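D-glycerate 2-kinase (Thermotoga maritima, PDB 2B8N) catalyses the magnesium- and ATP-dependent phosphorylation of D-glycerate to 2-phosphoglycerate, a step in the degradation of serine via 3-hydroxypyruvate. Local coordinates at residues D370-I375 and A409-G414. Numbering follows the deposited sequence.
Sequences DAAGGI and ALLITG
A classic beta bulge, with A372 and G373 both facing L411, lies where strand 410-411 closes one edge of the mixed sheet. L411 O accepts the N-H of A372, with A372 N 2.8 Å away and almost in line with the C=O bond. The same L411 O weakly accepts a second N-H, that of G373, whose G373 N stands 3.4 Å from L411 O. Antiparallel pairing continues from L411 N to G373 O (2.9 Å) and from I375 N to A409 O (2.7 Å). The two leucines point in roughly opposite directions. L411 has its CG anti to the backbone N (chi1 170°), carrying CD2 to 4.0 Å from A372 CB, and it packs on I24 and K28 of helix 17-32. L410 CD2 meets A371 CB at 3.8 Å, beside Y401 and L404 of helix 400-406; I412 CD1 reaches the same methyl. D370, whose OD1 is hydrogen-bonded to Y401 OH, lies beside I412. Beyond the bulge, T413 OG1 lies 3.5 Å from A372 CB and donates to G414 O at 2.9 Å, approaching a lone pair of that oxygen within the plane of its carbonyl. An alanine here removes OG1 and CG2, which would probably leave the A372 methyl less covered and the G414 carbonyl freer to shift. Strand 373-377 also pairs with strand 355-361, and the whole is a classic bulge between antiparallel strands, at the outermost strand of the mixed sheet within this chain, in the MOFRL family region.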
loop_
_atom_site.group_PDB
_atom_site.type_symbol
_atom_site.label_atom_id
_atom_site.label_comp_id
_atom_site.label_asym_id
_atom_site.label_seq_id
_atom_site.Cartn_x
_atom_site.Cartn_y
_atom_site.Cartn_z
ATOM N N ASP A 370 -6.488 -16.078 3.215
ATOM C CA ASP A 370 -5.197 -16.552 2.715
ATOM C C ASP A 370 -5.086 -16.412 1.200
ATOM O O ASP A 370 -4.053 -16.755 0.620
ATOM C CB ASP A 370 -4.941 -18.015 3.165
ATOM C CG ASP A 370 -6.055 -19.029 2.726
ATOM O OD1 ASP A 370 -7.046 -18.672 2.041
ATOM O OD2 ASP A 370 -5.925 -20.229 3.084
ATOM N N ALA A 371 -6.151 -15.916 0.570
ATOM C CA ALA A 371 -6.190 -15.759 -0.880
ATOM C C ALA A 371 -5.920 -14.300 -1.264
ATOM O O ALA A 371 -6.189 -13.389 -0.485
ATOM C CB ALA A 371 -7.538 -16.230 -1.417
ATOM N N ALA A 372 -5.373 -14.106 -2.462
ATOM C CA ALA A 372 -4.993 -12.798 -2.966
ATOM C C ALA A 372 -6.103 -12.224 -3.764
ATOM O O ALA A 372 -6.161 -11.014 -3.922
ATOM C CB ALA A 372 -3.744 -12.914 -3.847
ATOM N N GLY A 373 -6.958 -13.092 -4.305
ATOM C CA GLY A 373 -8.111 -12.663 -5.122
ATOM C C GLY A 373 -8.773 -13.815 -5.879
ATOM O O GLY A 373 -8.817 -14.944 -5.422
ATOM N N GLY A 374 -9.272 -13.526 -7.060
ATOM C CA GLY A 374 -10.024 -14.517 -7.819
ATOM C C GLY A 374 -9.495 -14.709 -9.227
ATOM O O GLY A 374 -8.867 -13.820 -9.771
ATOM N N ILE A 375 -9.746 -15.887 -9.791
ATOM C CA ILE A 375 -9.392 -16.198 -11.172
ATOM C C ILE A 375 -10.615 -16.897 -11.775
ATOM O O ILE A 375 -10.953 -18.001 -11.373
ATOM C CB ILE A 375 -8.080 -17.046 -11.237
ATOM C CG1 ILE A 375 -7.713 -17.402 -12.673
ATOM C CG2 ILE A 375 -8.185 -18.323 -10.452
ATOM C CD1 ILE A 375 -7.233 -16.247 -13.470
ATOM N N ALA A 409 -11.697 -21.201 -8.121
ATOM C CA ALA A 409 -11.439 -19.902 -8.737
ATOM C C ALA A 409 -10.743 -18.921 -7.784
ATOM O O ALA A 409 -10.685 -17.720 -8.061
ATOM C CB ALA A 409 -12.748 -19.325 -9.243
ATOM N N LEU A 410 -10.201 -19.426 -6.675
ATOM C CA LEU A 410 -9.399 -18.599 -5.772
ATOM C C LEU A 410 -7.972 -18.482 -6.319
ATOM O O LEU A 410 -7.407 -19.471 -6.773
ATOM C CB LEU A 410 -9.335 -19.193 -4.357
ATOM C CG LEU A 410 -10.483 -18.915 -3.388
ATOM C CD1 LEU A 410 -10.225 -19.637 -2.079
ATOM C CD2 LEU A 410 -10.689 -17.406 -3.133
ATOM N N LEU A 411 -7.408 -17.272 -6.279
ATOM C CA LEU A 411 -5.982 -17.062 -6.560
ATOM C C LEU A 411 -5.230 -17.019 -5.241
ATOM O O LEU A 411 -5.458 -16.129 -4.424
ATOM C CB LEU A 411 -5.732 -15.758 -7.333
ATOM C CG LEU A 411 -4.239 -15.394 -7.411
ATOM C CD1 LEU A 411 -3.516 -16.191 -8.462
ATOM C CD2 LEU A 411 -4.066 -13.913 -7.662
ATOM N N ILE A 412 -4.332 -17.986 -5.056
ATOM C CA ILE A 412 -3.524 -18.113 -3.848
ATOM C C ILE A 412 -2.079 -17.866 -4.213
ATOM O O ILE A 412 -1.481 -18.673 -4.905
ATOM C CB ILE A 412 -3.626 -19.534 -3.249
ATOM C CG1 ILE A 412 -5.098 -19.979 -3.087
ATOM C CG2 ILE A 412 -2.835 -19.629 -1.911
ATOM C CD1 ILE A 412 -5.711 -19.651 -1.763
ATOM N N THR A 413 -1.524 -16.746 -3.765
ATOM C CA THR A 413 -0.117 -16.398 -4.017
ATOM C C THR A 413 0.740 -16.588 -2.780
ATOM O O THR A 413 1.918 -16.940 -2.898
ATOM C CB THR A 413 0.033 -14.925 -4.433
ATOM O OG1 THR A 413 -0.475 -14.072 -3.394
ATOM C CG2 THR A 413 -0.724 -14.652 -5.713
ATOM N N GLY A 414 0.147 -16.382 -1.602
ATOM C CA GLY A 414 0.894 -16.301 -0.347
ATOM C C GLY A 414 1.211 -14.845 -0.079
ATOM O O GLY A 414 0.985 -14.003 -0.935
#